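Local coordinates for protein geranyltranstransferase (Agrobacterium tumefaciens, PDB 2H8O) that probably catalyses the addition of isopentenyl diphosphate to geranyl diphosphate, giving farnesyl diphosphate, at residues M77-L82 with R137-V142; G85-P90 with A113-H118; A186-I191 with T222-R227. All coordinates share one frame; numbering follows the deposited sequence.

Contact 1 (M77-L82 with R137-V142); sequences MRHGVL and RGQPTV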
loop_
_atom_site.group_PDB
_atom_site.type_symbol
_atom_site.label_atom_id
_atom_site.label_comp_id
_atom_site.label_asym_id
_atom_site.label_seq_id
_atom_site.Cartn_x
_atom_site.Cartn_y
_atom_site.Cartn_z
ATOM N N MET A 77 -13.672 -2.108 6.585
ATOM C CA MET A 77 -13.275 -1.547 5.292
ATOM C C MET A 77 -14.490 -0.932 4.591
ATOM O O MET A 77 -14.413 0.181 4.093
ATOM C CB MET A 77 -12.611 -2.596 4.384
ATOM C CG MET A 77 -11.298 -3.197 4.933
ATOM S SD MET A 77 -10.689 -4.707 4.043
ATOM C CE MET A 77 -10.218 -3.961 2.454
ATOM N N ARG A 78 -15.597 -1.670 4.515
ATOM C CA ARG A 78 -16.813 -1.146 3.909
ATOM C C ARG A 78 -17.299 0.123 4.606
ATOM O O ARG A 78 -17.744 1.077 3.943
ATOM C CB ARG A 78 -17.914 -2.186 3.931
ATOM C CG ARG A 78 -17.697 -3.401 3.050
ATOM C CD ARG A 78 -18.790 -4.423 3.304
ATOM N NE ARG A 78 -18.542 -5.663 2.575
ATOM C CZ ARG A 78 -18.831 -6.882 3.016
ATOM N NH1 ARG A 78 -18.560 -7.932 2.253
ATOM N NH2 ARG A 78 -19.410 -7.068 4.210
ATOM N N HIS A 79 -17.210 0.143 5.935
ATOM C CA HIS A 79 -17.618 1.314 6.705
ATOM C C HIS A 79 -16.744 2.511 6.327
ATOM O O HIS A 79 -17.235 3.625 6.145
ATOM C CB HIS A 79 -17.554 1.053 8.212
ATOM C CG HIS A 79 -18.219 2.127 9.022
ATOM N ND1 HIS A 79 -19.589 2.255 9.098
ATOM C CD2 HIS A 79 -17.704 3.152 9.744
ATOM C CE1 HIS A 79 -19.889 3.295 9.858
ATOM N NE2 HIS A 79 -18.763 3.851 10.270
ATOM N N GLY A 80 -15.445 2.273 6.192
ATOM C CA GLY A 80 -14.513 3.323 5.811
ATOM C C GLY A 80 -14.838 3.899 4.447
ATOM O O GLY A 80 -14.776 5.110 4.229
ATOM N N VAL A 81 -15.210 3.024 3.520
ATOM C CA VAL A 81 -15.603 3.449 2.172
ATOM C C VAL A 81 -16.966 4.167 2.182
ATOM O O VAL A 81 -17.133 5.190 1.525
ATOM C CB VAL A 81 -15.572 2.276 1.186
ATOM C CG1 VAL A 81 -16.124 2.666 -0.170
ATOM C CG2 VAL A 81 -14.141 1.766 1.009
ATOM N N LEU A 82 -17.914 3.665 2.952
ATOM C CA LEU A 82 -19.225 4.310 3.095
ATOM C C LEU A 82 -19.109 5.775 3.507
ATOM O O LEU A 82 -19.837 6.627 2.988
ATOM C CB LEU A 82 -20.064 3.563 4.142
ATOM C CG LEU A 82 -21.500 4.064 4.242
ATOM C CD1 LEU A 82 -22.253 3.685 2.989
ATOM C CD2 LEU A 82 -22.134 3.462 5.484
ATOM N N ARG A 137 -19.003 12.517 8.592
ATOM C CA ARG A 137 -20.247 12.676 7.851
ATOM C C ARG A 137 -21.439 12.131 8.626
ATOM O O ARG A 137 -22.231 11.356 8.097
ATOM C CB ARG A 137 -20.132 12.013 6.475
ATOM C CG ARG A 137 -19.012 12.601 5.639
ATOM C CD ARG A 137 -19.187 12.303 4.160
ATOM N NE ARG A 137 -18.811 13.461 3.349
ATOM C CZ ARG A 137 -19.638 14.440 2.975
ATOM N NH1 ARG A 137 -20.931 14.434 3.311
ATOM N NH2 ARG A 137 -19.164 15.444 2.244
ATOM N N GLY A 138 -21.544 12.532 9.891
ATOM C CA GLY A 138 -22.657 12.126 10.741
ATOM C C GLY A 138 -22.646 10.692 11.269
ATOM O O GLY A 138 -23.524 10.336 12.056
ATOM N N GLN A 139 -21.668 9.874 10.858
ATOM C CA GLN A 139 -21.575 8.476 11.284
ATOM C C GLN A 139 -20.356 8.259 12.186
ATOM O O GLN A 139 -19.381 9.001 12.102
ATOM C CB GLN A 139 -21.440 7.565 10.061
ATOM C CG GLN A 139 -22.682 7.495 9.152
ATOM C CD GLN A 139 -23.466 6.187 9.276
ATOM O OE1 GLN A 139 -23.017 5.212 9.899
ATOM N NE2 GLN A 139 -24.663 6.170 8.684
ATOM N N PRO A 140 -20.379 7.206 13.009
ATOM C CA PRO A 140 -19.201 6.911 13.813
ATOM C C PRO A 140 -18.015 6.622 12.900
ATOM O O PRO A 140 -18.169 6.058 11.824
ATOM C CB PRO A 140 -19.594 5.652 14.596
ATOM C CG PRO A 140 -20.736 5.075 13.833
ATOM C CD PRO A 140 -21.441 6.207 13.209
ATOM N N THR A 141 -16.846 7.052 13.326
ATOM C CA THR A 141 -15.634 6.697 12.624
ATOM C C THR A 141 -15.330 5.207 12.821
ATOM O O THR A 141 -15.882 4.541 13.675
ATOM C CB THR A 141 -14.470 7.567 13.089
ATOM O OG1 THR A 141 -14.450 7.600 14.509
ATOM C CG2 THR A 141 -14.616 8.997 12.564
ATOM N N VAL A 142 -14.434 4.673 11.998
ATOM C CA VAL A 142 -14.195 3.236 12.021
ATOM C C VAL A 142 -13.705 2.765 13.387
ATOM O O VAL A 142 -14.151 1.722 13.860
ATOM C CB VAL A 142 -13.239 2.783 10.876
ATOM C CG1 VAL A 142 -12.849 1.315 11.034
ATOM C CG2 VAL A 142 -13.900 3.025 9.536
#
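H79 meets P140 tip to carbonyl. The imidazole leaves helix 71-82 with CG anti to the backbone N (chi1 -169°). This sends the ring out from the helix toward segment 137-142. NE2 donates to P140 O at 2.8 Å, and the bond is nearly straight, with an N-H...O angle of 167°. The oxygen lies in the plane of the ring. NE2 sits moderately out of the plane of the P140 carbonyl.

Q139 and V142 meet the same ring at its rim. The Q139 chain is bent at chi2, and its OE1 lies 3.7 Å from H79 CE1. The amide and ring planes are 61° apart, so the two groups are not stacked. V142 comes in at CD2: its CG2 is 3.8 Å from H79 CD2, at the edge and in the ring plane. The H79 and V142 side chains run antiparallel alongside each other.

The same V142 methyl packs against the helix backbone, with CG2 3.8 Å from G80 N.

The contact joins helix 71-82 to the short hairpin of strands 135-136 and 139-140 and to the start of helix 142-145. T141 OG1 bonds to D133 O, which ties this segment to the residues just before strand 135-136. V142 also touches A151 of helix 148-167. M77 packs on I191 of the second subunit, so helix 71-82 also reaches the dimer interface.

The chemistry is one directed polar bond, flanked at the ring edge by the Q139 amide oxygen on one side and the V142 methyl on the other. H79 carries hydrogen on NE2 and satisfies the P140 carbonyl. The bond fixes how far the ring is turned, and the V142 methyl backs its edge.

Contact 2 (G85-P90 with A113-H118); sequences GKRLRP and ALECLH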
loop_
_atom_site.group_PDB
_atom_site.type_symbol
_atom_site.label_atom_id
_atom_site.label_comp_id
_atom_site.label_asym_id
_atom_site.label_seq_id
_atom_site.Cartn_x
_atom_site.Cartn_y
_atom_site.Cartn_z
ATOM N N GLY A 85 -17.235 10.169 1.372
ATOM C CA GLY A 85 -17.681 11.431 0.781
ATOM C C GLY A 85 -18.260 11.320 -0.614
ATOM O O GLY A 85 -18.803 10.291 -0.996
ATOM N N LYS A 86 -18.113 12.404 -1.376
ATOM C CA LYS A 86 -18.852 12.594 -2.613
ATOM C C LYS A 86 -18.176 12.023 -3.881
ATOM O O LYS A 86 -18.717 12.168 -4.983
ATOM C CB LYS A 86 -19.137 14.092 -2.806
ATOM C CG LYS A 86 -20.001 14.706 -1.690
ATOM C CD LYS A 86 -21.194 13.839 -1.316
ATOM C CE LYS A 86 -22.288 14.628 -0.596
ATOM N NZ LYS A 86 -23.160 15.379 -1.560
ATOM N N ARG A 87 -17.030 11.362 -3.728
ATOM C CA ARG A 87 -16.383 10.631 -4.807
ATOM C C ARG A 87 -15.829 11.544 -5.918
ATOM O O ARG A 87 -15.774 11.165 -7.077
ATOM C CB ARG A 87 -17.307 9.563 -5.411
ATOM C CG ARG A 87 -18.117 8.778 -4.404
ATOM C CD ARG A 87 -17.283 8.042 -3.354
ATOM N NE ARG A 87 -18.175 7.289 -2.488
ATOM C CZ ARG A 87 -17.827 6.654 -1.370
ATOM N NH1 ARG A 87 -16.579 6.679 -0.932
ATOM N NH2 ARG A 87 -18.764 6.017 -0.675
ATOM N N LEU A 88 -15.334 12.711 -5.535
ATOM C CA LEU A 88 -14.681 13.603 -6.498
ATOM C C LEU A 88 -13.482 12.953 -7.175
ATOM O O LEU A 88 -13.235 13.171 -8.367
ATOM C CB LEU A 88 -14.242 14.895 -5.807
ATOM C CG LEU A 88 -13.507 15.881 -6.697
ATOM C CD1 LEU A 88 -14.411 16.366 -7.818
ATOM C CD2 LEU A 88 -12.955 17.048 -5.880
ATOM N N ARG A 89 -12.681 12.198 -6.423
ATOM C CA ARG A 89 -11.463 11.636 -7.017
ATOM C C ARG A 89 -11.778 10.614 -8.151
ATOM O O ARG A 89 -11.259 10.750 -9.264
ATOM C CB ARG A 89 -10.526 11.100 -5.932
ATOM C CG ARG A 89 -9.972 12.265 -5.119
ATOM C CD ARG A 89 -9.351 11.858 -3.801
ATOM N NE ARG A 89 -9.062 13.025 -2.960
ATOM C CZ ARG A 89 -9.978 13.698 -2.273
ATOM N NH1 ARG A 89 -11.268 13.339 -2.297
ATOM N NH2 ARG A 89 -9.614 14.739 -1.544
ATOM N N PRO A 90 -12.649 9.618 -7.885
ATOM C CA PRO A 90 -13.102 8.783 -8.996
ATOM C C PRO A 90 -13.753 9.553 -10.149
ATOM O O PRO A 90 -13.563 9.196 -11.305
ATOM C CB PRO A 90 -14.121 7.836 -8.357
ATOM C CG PRO A 90 -14.079 8.046 -6.951
ATOM C CD PRO A 90 -13.143 9.132 -6.584
ATOM N N ALA A 113 -9.946 2.174 -7.193
ATOM C CA ALA A 113 -8.669 2.033 -6.506
ATOM C C ALA A 113 -8.304 3.304 -5.783
ATOM O O ALA A 113 -7.938 3.282 -4.589
ATOM C CB ALA A 113 -7.575 1.689 -7.476
ATOM N N LEU A 114 -8.397 4.421 -6.499
ATOM C CA LEU A 114 -8.048 5.715 -5.915
ATOM C C LEU A 114 -8.961 6.058 -4.739
ATOM O O LEU A 114 -8.517 6.608 -3.712
ATOM C CB LEU A 114 -8.100 6.804 -6.981
ATOM C CG LEU A 114 -7.794 8.233 -6.520
ATOM C CD1 LEU A 114 -6.398 8.326 -5.855
ATOM C CD2 LEU A 114 -7.921 9.208 -7.689
ATOM N N GLU A 115 -10.240 5.715 -4.868
ATOM C CA GLU A 115 -11.169 5.933 -3.776
ATOM C C GLU A 115 -10.835 5.087 -2.542
ATOM O O GLU A 115 -10.960 5.557 -1.385
ATOM C CB GLU A 115 -12.613 5.713 -4.245
ATOM C CG GLU A 115 -13.676 6.206 -3.250
ATOM C CD GLU A 115 -13.658 7.705 -2.915
ATOM O OE1 GLU A 115 -12.981 8.508 -3.591
ATOM O OE2 GLU A 115 -14.347 8.110 -1.963
ATOM N N CYS A 116 -10.443 3.829 -2.752
ATOM C CA CYS A 116 -10.026 2.991 -1.631
ATOM C C CYS A 116 -8.874 3.667 -0.896
ATOM O O CYS A 116 -8.840 3.708 0.316
ATOM C CB CYS A 116 -9.563 1.612 -2.082
ATOM S SG CYS A 116 -10.911 0.503 -2.475
ATOM N N LEU A 117 -7.915 4.204 -1.659
ATOM C CA LEU A 117 -6.759 4.858 -1.038
ATOM C C LEU A 117 -7.212 6.131 -0.292
ATOM O O LEU A 117 -6.819 6.366 0.855
ATOM C CB LEU A 117 -5.677 5.120 -2.093
ATOM C CG LEU A 117 -4.276 5.402 -1.511
ATOM C CD1 LEU A 117 -3.147 4.933 -2.440
ATOM C CD2 LEU A 117 -4.160 6.847 -1.118
ATOM N N HIS A 118 -7.999 6.969 -0.959
ATOM C CA HIS A 118 -8.548 8.129 -0.268
ATOM C C HIS A 118 -9.217 7.730 1.063
ATOM O O HIS A 118 -8.980 8.330 2.105
ATOM C CB HIS A 118 -9.541 8.872 -1.184
ATOM C CG HIS A 118 -10.328 9.928 -0.481
ATOM N ND1 HIS A 118 -9.741 11.038 0.102
ATOM C CD2 HIS A 118 -11.661 10.042 -0.267
ATOM C CE1 HIS A 118 -10.689 11.785 0.644
ATOM N NE2 HIS A 118 -11.862 11.200 0.439
HETATM O O HOH W 1 -15.037 10.663 -1.730
HETATM O O HOH W 2 -12.906 11.228 -3.588
#
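R89 lays its guanidinium flat on one face of the H118 ring. The centres are 3.8 Å apart and the planes differ by 8°. NH1 sits offset toward the ring rim, 3.4 Å from H118 CE1. Water 2 lies at the edge of this guanidinium, in its plane. It accepts from R89 N and NH1 and donates to E115 OE1.

The R87 guanidinium has G85 O over one face and E115 OE2 at its edge. R87 NH1 to E115 OE2 is a salt bridge of 2.8 Å, met on the anti side of the carboxylate. The two planes are 87° apart. E115 CG is anti to the backbone N (chi1 -168°), and a bend at chi2 turns the carboxylate to R87 and both waters. Water 1 links R87 N to the same OE2.

All three R87 guanidinium nitrogens are held: NE by E51, NH1 by E115 and NH2 by V81 O. H118 NE2 bonds to G84 O. G84-P90 is the family's GGKRxRP motif. By analogy with relatives, K86, R89 and H118 probably face the isopentenyl diphosphate site.

Helix 34-57 borders E115 through L54, and helix 211-237 meets R89 through L226.

Contact 3 (A186-I191 with T222-R227); sequences ARAAGI and TGALLR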
loop_
_atom_site.group_PDB
_atom_site.type_symbol
_atom_site.label_atom_id
_atom_site.label_comp_id
_atom_site.label_asym_id
_atom_site.label_seq_id
_atom_site.Cartn_x
_atom_site.Cartn_y
_atom_site.Cartn_z
ATOM N N ALA A 186 1.696 5.513 -6.049
ATOM C CA ALA A 186 2.597 5.340 -4.918
ATOM C C ALA A 186 3.360 6.629 -4.616
ATOM O O ALA A 186 3.518 6.986 -3.434
ATOM C CB ALA A 186 3.562 4.177 -5.183
ATOM N N ARG A 187 3.798 7.326 -5.672
ATOM C CA ARG A 187 4.518 8.584 -5.487
ATOM C C ARG A 187 3.584 9.642 -4.945
ATOM O O ARG A 187 3.961 10.388 -4.050
ATOM C CB ARG A 187 5.182 9.063 -6.784
ATOM C CG ARG A 187 6.213 8.079 -7.308
ATOM C CD ARG A 187 7.642 8.346 -6.901
ATOM N NE ARG A 187 8.433 7.204 -7.366
ATOM C CZ ARG A 187 9.074 7.121 -8.522
ATOM N NH1 ARG A 187 9.128 8.150 -9.351
ATOM N NH2 ARG A 187 9.717 5.993 -8.825
ATOM N N ALA A 188 2.355 9.686 -5.466
ATOM C CA ALA A 188 1.364 10.672 -5.007
ATOM C C ALA A 188 0.909 10.422 -3.575
ATOM O O ALA A 188 0.509 11.366 -2.874
ATOM C CB ALA A 188 0.140 10.675 -5.912
ATOM N N ALA A 189 0.950 9.154 -3.145
ATOM C CA ALA A 189 0.358 8.751 -1.867
ATOM C C ALA A 189 1.321 8.649 -0.675
ATOM O O ALA A 189 0.881 8.699 0.486
ATOM C CB ALA A 189 -0.358 7.417 -2.053
ATOM N N GLY A 190 2.612 8.512 -0.973
ATOM C CA GLY A 190 3.619 8.118 0.002
ATOM C C GLY A 190 4.411 9.261 0.604
ATOM O O GLY A 190 3.902 10.365 0.788
ATOM N N ILE A 191 5.648 8.946 0.957
ATOM C CA ILE A 191 6.568 9.869 1.659
ATOM C C ILE A 191 6.669 11.222 0.948
ATOM O O ILE A 191 6.773 12.280 1.612
ATOM C CB ILE A 191 7.994 9.245 1.843
ATOM C CG1 ILE A 191 8.961 10.225 2.538
ATOM C CG2 ILE A 191 8.589 8.763 0.484
ATOM C CD1 ILE A 191 8.525 10.610 3.911
ATOM N N THR A 222 -3.281 17.193 0.147
ATOM C CA THR A 222 -4.508 17.147 -0.646
ATOM C C THR A 222 -4.293 17.262 -2.151
ATOM O O THR A 222 -5.040 16.689 -2.931
ATOM C CB THR A 222 -5.483 18.224 -0.190
ATOM O OG1 THR A 222 -4.915 19.514 -0.431
ATOM C CG2 THR A 222 -5.788 18.072 1.296
ATOM N N GLY A 223 -3.279 17.998 -2.597
ATOM C CA GLY A 223 -3.126 18.188 -4.030
ATOM C C GLY A 223 -2.749 16.932 -4.801
ATOM O O GLY A 223 -3.183 16.744 -5.932
ATOM N N ALA A 224 -1.902 16.083 -4.212
ATOM C CA ALA A 224 -1.248 15.018 -4.978
ATOM C C ALA A 224 -2.264 13.987 -5.512
ATOM O O ALA A 224 -2.160 13.564 -6.654
ATOM C CB ALA A 224 -0.150 14.328 -4.152
ATOM N N LEU A 225 -3.252 13.612 -4.704
ATOM C CA LEU A 225 -4.270 12.645 -5.156
ATOM C C LEU A 225 -5.149 13.227 -6.261
ATOM O O LEU A 225 -5.596 12.497 -7.130
ATOM C CB LEU A 225 -5.182 12.143 -4.026
ATOM C CG LEU A 225 -4.524 11.251 -2.986
ATOM C CD1 LEU A 225 -5.597 10.450 -2.269
ATOM C CD2 LEU A 225 -3.497 10.297 -3.594
ATOM N N LEU A 226 -5.395 14.537 -6.203
ATOM C CA LEU A 226 -6.214 15.220 -7.239
ATOM C C LEU A 226 -5.431 15.365 -8.554
ATOM O O LEU A 226 -5.974 15.159 -9.639
ATOM C CB LEU A 226 -6.771 16.544 -6.705
ATOM C CG LEU A 226 -7.771 16.395 -5.546
ATOM C CD1 LEU A 226 -7.930 17.736 -4.800
ATOM C CD2 LEU A 226 -9.127 15.838 -6.036
ATOM N N ARG A 227 -4.146 15.682 -8.451
ATOM C CA ARG A 227 -3.219 15.640 -9.573
ATOM C C ARG A 227 -3.208 14.257 -10.234
ATOM O O ARG A 227 -3.392 14.121 -11.448
ATOM C CB ARG A 227 -1.812 16.038 -9.078
ATOM C CG ARG A 227 -0.727 15.985 -10.132
ATOM C CD ARG A 227 0.663 16.056 -9.475
ATOM N NE ARG A 227 1.039 14.766 -8.889
ATOM C CZ ARG A 227 1.806 14.586 -7.818
ATOM N NH1 ARG A 227 2.266 15.616 -7.116
ATOM N NH2 ARG A 227 2.071 13.348 -7.415
#
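A188 packs on A224 where two helices of the all-alpha isoprenoid synthase fold come close, A188 CA to A224 CA 5.1 Å. The methyls lie alongside, 4.1 Å between A188 CB and A224 CB, each against the other's backbone. A224 CB sits 3.3 Å from A188 O. Alanine on both sides permits this close approach. L225 adds a methyl from alongside, with CD2 4.3 Å from A188 CB.

R227 closes another part of the contact. Its CG is anti to the backbone N, and the chain bends at chi3 (77°). The bend folds the guanidinium back, with A224 CA over the centre of one face. NH2 then reaches within 3.6 Å of A188 CB, at an oblique approach. No hydrogen bond crosses between the two segments.

Further out, L225 rests on L117 of helix 104-125 and on R89 of helix 88-99, which places its methyls beside A188. The second subunit lies at the polar end of R227, where NH2 makes a long, weak ion pair with OD1 of D65 of that subunit. R187 points its end away from segment 222-227, and its NE forms a salt bridge with OD2 of D164 of the second subunit.

Overall arrangement
Contact 2 is the middle member and touches both others. Its centre is 14 Å from that of contact 1 and 12 Å from that of contact 3. Contacts 1 and 3 lie 22 Å apart by centres, with nearest atoms about 12 Å apart. V81 O to R87 NH2, at 2.9 Å, probably hydrogen-bonds contact 1 to contact 2. L117 CD1 packs on A189 CB at 3.8 Å between contacts 2 and 3. Along the chain, contact 2 is nested in the loop closed by contact 1, and contact 3 follows. By family resemblance, contact 2 and the R137 end of contact 1 probably border the isopentenyl diphosphate site.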